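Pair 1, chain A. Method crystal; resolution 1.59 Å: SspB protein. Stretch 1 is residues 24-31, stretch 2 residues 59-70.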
# COMPACT_ATOMS: atom_id res chain seq x y z
N PHE A 24 3.48 4.12 -3.94
CA PHE A 24 4.47 4.34 -2.93
C PHE A 24 5.92 4.33 -3.51
O PHE A 24 6.74 5.18 -3.20
CB PHE A 24 4.40 3.28 -1.80
CG PHE A 24 5.60 3.29 -0.92
CD1 PHE A 24 5.84 4.36 -0.04
CD2 PHE A 24 6.60 2.31 -1.06
CE1 PHE A 24 7.02 4.43 0.70
CE2 PHE A 24 7.76 2.37 -0.28
CZ PHE A 24 7.97 3.44 0.59
N GLY A 25 6.16 3.29 -4.35
CA GLY A 25 7.50 3.13 -4.97
C GLY A 25 7.94 4.41 -5.68
O GLY A 25 9.12 4.77 -5.63
N TRP A 26 6.97 5.11 -6.29
CA TRP A 26 7.32 6.36 -6.99
C TRP A 26 7.73 7.47 -6.03
O TRP A 26 8.70 8.22 -6.30
CB TRP A 26 6.14 6.83 -7.81
CG TRP A 26 5.93 6.01 -9.05
CD1 TRP A 26 6.60 4.88 -9.46
CD2 TRP A 26 4.94 6.30 -10.13
NE1 TRP A 26 6.10 4.42 -10.70
CE2 TRP A 26 5.08 5.23 -11.11
CE3 TRP A 26 3.97 7.26 -10.30
CZ2 TRP A 26 4.34 5.22 -12.29
CZ3 TRP A 26 3.19 7.21 -11.47
CH2 TRP A 26 3.36 6.21 -12.43
N LEU A 27 7.02 7.60 -4.89
CA LEU A 27 7.35 8.68 -3.94
C LEU A 27 8.75 8.38 -3.34
O LEU A 27 9.59 9.23 -3.20
CB LEU A 27 6.33 8.73 -2.84
CG LEU A 27 4.92 9.04 -3.33
CD1 LEU A 27 4.02 9.13 -2.09
CD2 LEU A 27 4.87 10.32 -4.22
N HIS A 28 8.93 7.13 -2.97
CA HIS A 28 10.19 6.70 -2.32
C HIS A 28 11.43 6.83 -3.17
O HIS A 28 12.43 7.49 -2.76
CB HIS A 28 10.01 5.25 -1.83
CG HIS A 28 11.25 4.63 -1.26
ND1 HIS A 28 11.70 4.92 -0.01
CD2 HIS A 28 12.12 3.66 -1.78
CE1 HIS A 28 12.83 4.18 0.25
NE2 HIS A 28 13.08 3.39 -0.83
N LYS A 29 11.34 6.24 -4.36
CA LYS A 29 12.50 6.32 -5.31
C LYS A 29 12.74 7.73 -5.82
O LYS A 29 13.91 8.07 -6.01
CB LYS A 29 12.31 5.40 -6.49
CG LYS A 29 12.38 3.96 -6.06
CD LYS A 29 12.40 2.96 -7.20
CE LYS A 29 11.05 2.80 -7.86
NZ LYS A 29 11.22 2.36 -9.27
N ALA A 30 11.69 8.54 -6.02
CA ALA A 30 11.90 9.95 -6.39
C ALA A 30 12.73 10.68 -5.30
O ALA A 30 13.72 11.36 -5.61
CB ALA A 30 10.57 10.65 -6.69
N TYR A 31 12.36 10.50 -4.03
CA TYR A 31 13.08 11.13 -2.92
C TYR A 31 14.55 10.76 -2.94
O TYR A 31 15.43 11.59 -2.83
CB TYR A 31 12.43 10.78 -1.59
CG TYR A 31 13.27 11.35 -0.42
CD1 TYR A 31 13.35 12.69 -0.16
CD2 TYR A 31 14.03 10.47 0.39
CE1 TYR A 31 14.14 13.22 0.85
CE2 TYR A 31 14.85 11.01 1.43
CZ TYR A 31 14.88 12.36 1.67
OH TYR A 31 15.64 12.84 2.68
N ALA A 59 4.91 11.43 -14.84
CA ALA A 59 3.91 11.20 -13.77
C ALA A 59 4.60 11.10 -12.41
O ALA A 59 4.14 11.65 -11.43
CB ALA A 59 3.09 9.95 -14.07
N MET A 60 5.74 10.41 -12.37
CA MET A 60 6.50 10.29 -11.11
C MET A 60 6.99 11.67 -10.61
O MET A 60 6.85 12.00 -9.43
CB MET A 60 7.68 9.34 -11.33
CG MET A 60 8.56 9.11 -10.10
SD MET A 60 9.96 8.11 -10.57
CE MET A 60 10.34 7.24 -9.05
N ARG A 61 7.54 12.47 -11.54
CA ARG A 61 7.96 13.84 -11.26
C ARG A 61 6.78 14.68 -10.73
O ARG A 61 6.91 15.39 -9.71
CB ARG A 61 8.52 14.41 -12.56
CG ARG A 61 8.94 15.91 -12.51
CD ARG A 61 9.34 16.35 -13.92
NE ARG A 61 9.62 17.75 -13.95
CZ ARG A 61 10.15 18.35 -15.02
NH1 ARG A 61 10.46 17.60 -16.09
NH2 ARG A 61 10.38 19.66 -15.00
N TYR A 62 5.63 14.59 -11.43
CA TYR A 62 4.43 15.32 -11.10
C TYR A 62 3.98 15.02 -9.65
O TYR A 62 3.70 15.90 -8.87
CB TYR A 62 3.30 15.03 -12.12
CG TYR A 62 1.99 15.58 -11.61
CD1 TYR A 62 1.63 16.92 -11.77
CD2 TYR A 62 1.10 14.71 -10.90
CE1 TYR A 62 0.46 17.41 -11.22
CE2 TYR A 62 -0.09 15.22 -10.37
CZ TYR A 62 -0.39 16.59 -10.54
OH TYR A 62 -1.54 17.09 -9.98
N TRP A 63 3.96 13.74 -9.32
CA TRP A 63 3.42 13.32 -8.01
C TRP A 63 4.32 13.85 -6.91
O TRP A 63 3.83 14.27 -5.86
CB TRP A 63 3.17 11.82 -7.89
CG TRP A 63 1.92 11.42 -8.58
CD1 TRP A 63 1.77 10.48 -9.59
CD2 TRP A 63 0.56 11.91 -8.28
NE1 TRP A 63 0.42 10.39 -9.98
CE2 TRP A 63 -0.35 11.22 -9.21
CE3 TRP A 63 0.02 12.81 -7.33
CZ2 TRP A 63 -1.73 11.47 -9.22
CZ3 TRP A 63 -1.37 13.04 -7.35
CH2 TRP A 63 -2.21 12.39 -8.27
N SER A 64 5.63 13.82 -7.11
CA SER A 64 6.52 14.40 -6.07
C SER A 64 6.26 15.89 -5.85
O SER A 64 6.21 16.32 -4.69
CB SER A 64 7.97 14.25 -6.49
OG SER A 64 8.36 12.93 -6.17
N ARG A 65 6.09 16.68 -6.93
CA ARG A 65 5.79 18.12 -6.83
C ARG A 65 4.41 18.30 -6.16
O ARG A 65 4.23 19.14 -5.29
CB ARG A 65 5.81 18.69 -8.25
CG ARG A 65 5.91 20.20 -8.50
CD ARG A 65 6.27 20.38 -9.99
NE ARG A 65 5.18 20.18 -11.03
CZ ARG A 65 5.29 19.56 -12.23
NH1 ARG A 65 6.43 18.96 -12.61
NH2 ARG A 65 4.27 19.48 -13.05
N ALA A 66 3.46 17.48 -6.60
CA ALA A 66 2.02 17.68 -6.17
C ALA A 66 1.86 17.38 -4.69
O ALA A 66 1.06 17.99 -3.98
CB ALA A 66 1.11 16.75 -7.00
N PHE A 67 2.63 16.42 -4.21
CA PHE A 67 2.57 16.06 -2.76
C PHE A 67 3.49 16.98 -1.94
O PHE A 67 3.63 16.78 -0.73
CB PHE A 67 2.92 14.57 -2.50
CG PHE A 67 1.77 13.63 -2.79
CD1 PHE A 67 0.60 13.70 -2.03
CD2 PHE A 67 1.85 12.72 -3.83
CE1 PHE A 67 -0.45 12.83 -2.30
CE2 PHE A 67 0.81 11.88 -4.12
CZ PHE A 67 -0.37 11.92 -3.37
N LYS A 68 4.08 17.99 -2.57
CA LYS A 68 4.94 18.97 -1.86
C LYS A 68 6.21 18.33 -1.36
O LYS A 68 6.80 18.75 -0.34
CB LYS A 68 4.18 19.75 -0.75
CG LYS A 68 2.80 20.28 -1.14
CD LYS A 68 2.74 21.17 -2.36
CE LYS A 68 1.53 22.12 -2.37
NZ LYS A 68 0.24 21.39 -2.26
N LEU A 69 6.65 17.29 -2.08
CA LEU A 69 7.86 16.56 -1.74
C LEU A 69 9.04 17.08 -2.53
O LEU A 69 10.20 16.84 -2.15
CB LEU A 69 7.67 15.04 -2.00
CG LEU A 69 6.54 14.41 -1.15
CD1 LEU A 69 6.25 13.02 -1.68
CD2 LEU A 69 6.88 14.26 0.33
N THR A 70 8.77 17.78 -3.64
CA THR A 70 9.81 18.52 -4.34
C THR A 70 9.27 19.87 -4.72
O THR A 70 8.04 20.08 -4.69
CB THR A 70 10.19 17.87 -5.68
OG1 THR A 70 8.99 17.70 -6.49
CG2 THR A 70 10.88 16.50 -5.46
O HOH W 1 6.94 10.57 -7.14
O HOH W 2 9.26 12.13 -3.34

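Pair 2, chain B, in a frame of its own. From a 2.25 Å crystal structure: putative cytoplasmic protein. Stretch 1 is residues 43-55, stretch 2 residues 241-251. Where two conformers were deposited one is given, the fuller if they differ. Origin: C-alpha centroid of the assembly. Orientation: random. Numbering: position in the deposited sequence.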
# COMPACT_ATOMS: atom_id res chain seq x y z
N THR B 43 7.66 -4.82 25.41
CA THR B 43 6.90 -5.35 26.55
C THR B 43 7.82 -5.96 27.63
O THR B 43 7.69 -5.66 28.82
CB THR B 43 5.79 -6.33 26.05
OG1 THR B 43 4.96 -5.63 25.10
CG2 THR B 43 4.90 -6.84 27.20
N TRP B 44 8.77 -6.79 27.19
CA TRP B 44 9.78 -7.37 28.08
C TRP B 44 10.57 -6.34 28.89
O TRP B 44 10.60 -6.39 30.13
CB TRP B 44 10.75 -8.25 27.29
CG TRP B 44 11.86 -8.86 28.12
CD1 TRP B 44 13.20 -8.72 27.92
CD2 TRP B 44 11.72 -9.73 29.26
NE1 TRP B 44 13.91 -9.44 28.86
CE2 TRP B 44 13.02 -10.07 29.69
CE3 TRP B 44 10.61 -10.26 29.94
CZ2 TRP B 44 13.25 -10.91 30.79
CZ3 TRP B 44 10.84 -11.09 31.03
CH2 TRP B 44 12.15 -11.41 31.45
N LEU B 45 11.23 -5.43 28.18
CA LEU B 45 12.00 -4.38 28.82
C LEU B 45 11.14 -3.64 29.85
O LEU B 45 11.54 -3.50 31.00
CB LEU B 45 12.50 -3.38 27.78
CG LEU B 45 13.78 -2.58 28.03
CD1 LEU B 45 13.69 -1.21 27.36
CD2 LEU B 45 14.17 -2.42 29.50
N LEU B 46 9.96 -3.18 29.44
CA LEU B 46 9.10 -2.40 30.34
C LEU B 46 8.70 -3.19 31.60
O LEU B 46 8.57 -2.61 32.67
CB LEU B 46 7.85 -1.89 29.59
CG LEU B 46 8.10 -0.94 28.39
CD1 LEU B 46 6.84 -0.77 27.57
CD2 LEU B 46 8.66 0.41 28.84
N GLU B 47 8.54 -4.50 31.47
CA GLU B 47 8.27 -5.37 32.60
C GLU B 47 9.47 -5.42 33.55
O GLU B 47 9.30 -5.44 34.77
CB GLU B 47 7.89 -6.76 32.11
CG GLU B 47 7.47 -7.75 33.19
CD GLU B 47 6.47 -7.19 34.18
OE1 GLU B 47 5.65 -6.33 33.79
OE2 GLU B 47 6.51 -7.61 35.35
N CYS B 48 10.67 -5.43 32.99
CA CYS B 48 11.90 -5.47 33.78
C CYS B 48 12.12 -4.18 34.54
O CYS B 48 12.57 -4.20 35.69
CB CYS B 48 13.12 -5.72 32.89
SG CYS B 48 13.21 -7.33 32.12
N LEU B 49 11.84 -3.06 33.89
CA LEU B 49 11.96 -1.76 34.55
C LEU B 49 10.94 -1.61 35.67
O LEU B 49 11.24 -1.02 36.71
CB LEU B 49 11.86 -0.60 33.54
CG LEU B 49 12.86 -0.66 32.37
CD1 LEU B 49 12.53 0.34 31.26
CD2 LEU B 49 14.30 -0.49 32.85
N ARG B 50 9.73 -2.13 35.44
CA ARG B 50 8.67 -2.16 36.46
C ARG B 50 9.16 -2.90 37.70
O ARG B 50 9.09 -2.36 38.82
CB ARG B 50 7.40 -2.82 35.90
CG ARG B 50 6.16 -2.71 36.81
CD ARG B 50 4.94 -3.44 36.21
NE ARG B 50 5.17 -4.88 36.03
CZ ARG B 50 5.30 -5.50 34.85
NH1 ARG B 50 5.23 -4.83 33.70
NH2 ARG B 50 5.51 -6.81 34.81
N LYS B 51 9.67 -4.11 37.50
CA LYS B 51 10.19 -4.96 38.58
C LYS B 51 11.41 -4.38 39.27
O LYS B 51 11.70 -4.72 40.42
CB LYS B 51 10.53 -6.36 38.07
CG LYS B 51 9.35 -7.24 37.71
CD LYS B 51 9.72 -8.71 37.98
CE LYS B 51 9.36 -9.66 36.84
NZ LYS B 51 7.94 -9.52 36.39
N GLY B 52 12.14 -3.52 38.56
CA GLY B 52 13.37 -2.92 39.06
C GLY B 52 13.04 -1.57 39.66
O GLY B 52 13.93 -0.78 39.95
N GLY B 53 11.75 -1.32 39.84
CA GLY B 53 11.26 -0.21 40.65
C GLY B 53 11.14 1.12 39.94
O GLY B 53 10.93 2.14 40.59
N VAL B 54 11.24 1.11 38.61
CA VAL B 54 11.07 2.33 37.85
C VAL B 54 9.58 2.59 37.60
O VAL B 54 8.85 1.71 37.14
CB VAL B 54 11.88 2.32 36.50
CG1 VAL B 54 11.68 3.63 35.73
CG2 VAL B 54 13.37 2.06 36.76
N ASP B 55 9.16 3.81 37.91
CA ASP B 55 7.84 4.31 37.60
C ASP B 55 7.79 4.75 36.12
O ASP B 55 8.24 5.83 35.77
CB ASP B 55 7.52 5.48 38.56
CG ASP B 55 6.16 6.13 38.32
OD1 ASP B 55 5.32 5.60 37.55
OD2 ASP B 55 5.94 7.22 38.91
N PHE B 241 22.17 -9.89 33.23
CA PHE B 241 22.39 -8.47 33.50
C PHE B 241 21.56 -7.53 32.62
O PHE B 241 21.80 -6.33 32.58
CB PHE B 241 23.89 -8.15 33.41
CG PHE B 241 24.75 -8.95 34.37
CD1 PHE B 241 24.75 -8.66 35.73
CD2 PHE B 241 25.55 -9.99 33.91
CE1 PHE B 241 25.53 -9.40 36.63
CE2 PHE B 241 26.35 -10.73 34.79
CZ PHE B 241 26.33 -10.44 36.15
N TYR B 242 20.56 -8.09 31.93
CA TYR B 242 19.70 -7.27 31.08
C TYR B 242 19.05 -6.16 31.90
O TYR B 242 19.11 -4.98 31.52
CB TYR B 242 18.65 -8.15 30.42
CG TYR B 242 17.74 -7.48 29.41
CD1 TYR B 242 18.14 -7.31 28.08
CD2 TYR B 242 16.47 -7.08 29.77
CE1 TYR B 242 17.29 -6.73 27.13
CE2 TYR B 242 15.60 -6.49 28.83
CZ TYR B 242 16.01 -6.32 27.53
OH TYR B 242 15.13 -5.73 26.63
N THR B 243 18.45 -6.54 33.03
CA THR B 243 17.68 -5.60 33.85
C THR B 243 18.58 -4.54 34.42
O THR B 243 18.27 -3.35 34.32
CB THR B 243 16.91 -6.31 35.02
OG1 THR B 243 15.90 -7.17 34.47
CG2 THR B 243 16.25 -5.29 35.93
N ASP B 244 19.70 -4.98 35.01
CA ASP B 244 20.65 -4.07 35.66
C ASP B 244 21.25 -3.09 34.67
O ASP B 244 21.49 -1.94 35.02
CB ASP B 244 21.78 -4.83 36.36
CG ASP B 244 21.28 -5.66 37.55
OD1 ASP B 244 20.14 -5.44 38.03
OD2 ASP B 244 22.06 -6.53 38.00
N LEU B 245 21.49 -3.55 33.44
CA LEU B 245 22.02 -2.70 32.38
C LEU B 245 21.12 -1.48 32.20
O LEU B 245 21.56 -0.36 32.39
CB LEU B 245 22.16 -3.47 31.06
CG LEU B 245 22.49 -2.69 29.77
CD1 LEU B 245 23.80 -1.87 29.86
CD2 LEU B 245 22.55 -3.64 28.58
N TRP B 246 19.86 -1.73 31.88
CA TRP B 246 18.92 -0.67 31.57
C TRP B 246 18.59 0.16 32.79
O TRP B 246 18.50 1.39 32.70
CB TRP B 246 17.65 -1.26 30.95
CG TRP B 246 17.93 -1.96 29.67
CD1 TRP B 246 17.87 -3.31 29.44
CD2 TRP B 246 18.38 -1.36 28.45
NE1 TRP B 246 18.23 -3.58 28.13
CE2 TRP B 246 18.55 -2.40 27.50
CE3 TRP B 246 18.64 -0.03 28.06
CZ2 TRP B 246 18.96 -2.16 26.18
CZ3 TRP B 246 19.06 0.21 26.74
CH2 TRP B 246 19.21 -0.86 25.82
N VAL B 247 18.45 -0.51 33.94
CA VAL B 247 18.15 0.15 35.20
C VAL B 247 19.32 1.04 35.63
O VAL B 247 19.12 2.22 35.94
CB VAL B 247 17.69 -0.88 36.32
CG1 VAL B 247 17.85 -0.32 37.72
CG2 VAL B 247 16.24 -1.25 36.11
N ASN B 248 20.53 0.47 35.63
CA ASN B 248 21.74 1.24 35.94
C ASN B 248 21.94 2.43 35.02
O ASN B 248 22.33 3.49 35.48
CB ASN B 248 23.03 0.39 35.92
CG ASN B 248 23.04 -0.72 36.95
OD1 ASN B 248 22.23 -0.74 37.89
ND2 ASN B 248 23.97 -1.65 36.78
N THR B 249 21.68 2.26 33.72
CA THR B 249 21.93 3.39 32.81
C THR B 249 20.87 4.48 32.99
O THR B 249 21.19 5.69 32.95
CB THR B 249 22.16 3.01 31.30
OG1 THR B 249 21.05 3.42 30.50
CG2 THR B 249 22.42 1.56 31.08
N LEU B 250 19.63 4.06 33.24
CA LEU B 250 18.58 5.03 33.60
C LEU B 250 18.97 5.84 34.83
O LEU B 250 18.90 7.06 34.83
CB LEU B 250 17.25 4.31 33.83
CG LEU B 250 16.60 3.88 32.52
CD1 LEU B 250 15.24 3.25 32.76
CD2 LEU B 250 16.52 5.10 31.58
N GLN B 251 19.45 5.12 35.84
CA GLN B 251 19.84 5.68 37.13
C GLN B 251 21.10 6.57 37.01
O GLN B 251 21.22 7.60 37.68
CB GLN B 251 20.10 4.53 38.11
CG GLN B 251 19.55 4.75 39.50
CD GLN B 251 18.33 3.91 39.79
OE1 GLN B 251 18.26 2.74 39.41
NE2 GLN B 251 17.36 4.50 40.50

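Two helices that cross steeply can be held by quite different side chains, provided the backbones are set at the right distance. Pairs 1 and 2 illustrate the point. In pair 1 the helix axes approach to 9.3 Å at a crossing angle of -81°; in pair 2 the values are 9.5 Å and -71°. The central backbones superpose with an RMSD of 0.6 Å, and the area buried is nearly the same, 472 and 486 Å². In neither pair does a direct hydrogen bond join the two stretches, so packing carries most of the contact.

The element that matches most plainly in both pairs is a leucine set against a tryptophan. Leu27(A) matches Leu49(B), and Trp63(A) matches Trp246(B). Both leucines leave the backbone sideways, adopt the m,t rotamer and bring their ends nearer the partner helix. CD2 of Leu27(A) lies 4.3 Å from CB of Trp63(A); CD2 of Leu49(B) lies 3.9 Å from CB of Trp246(B). The same methyl also meets the next inward position, where Phe67(A) matches Leu250(B): Leu27(A) CD2 is 3.9 Å from Phe67(A) CD2, and Leu49(B) CD2 is 3.9 Å from Leu250(B) CD1. An aromatic ring and a branched chain thus serve the same leucine.

At the closest backbone approach the solutions diverge. Trp26(A) matches Cys48(B), Met60(A) matches Thr243(B), and Ala59(A) matches Tyr242(B). Pair 1 places its large ring on the first helix: CZ3 of Trp26(A) reaches CB of Ala59(A) at 3.8 Å, while CB of Met60(A) lies over one ring face. Pair 2 has the bulk on the second helix, where the edge of the Tyr242(B) ring receives the small Cys48(B), with SG 4.0 Å from CD2. The extended Met60(A) carries its CE to 3.3 Å from O of Trp26(A), whereas the shorter Thr243(B) places OG1 3.5 Å from CB of Cys48(B).

The last matched set joins Ala30(A) with Gly52(B) and Ser64(A) with Val247(B). CB of Ala30(A) sits 3.2 Å from OG of Ser64(A). In pair 2 Gly52(B) has already left the helix, and its CA is 4.4 Å from CG2 of Val247(B); a CB there would come within 3.0 Å of that methyl, a tight fit. The serine also brings in water: one molecule hydrogen-bonds to Ser64(A) OG, Met60(A) O and, weakly, Trp26(A) O, and another links Ser64(A) OG to Leu27(A) O. At the matching position, Val247(B) offers methyl groups, and its CG2 packs 3.9 Å from CD2 of Leu49(B).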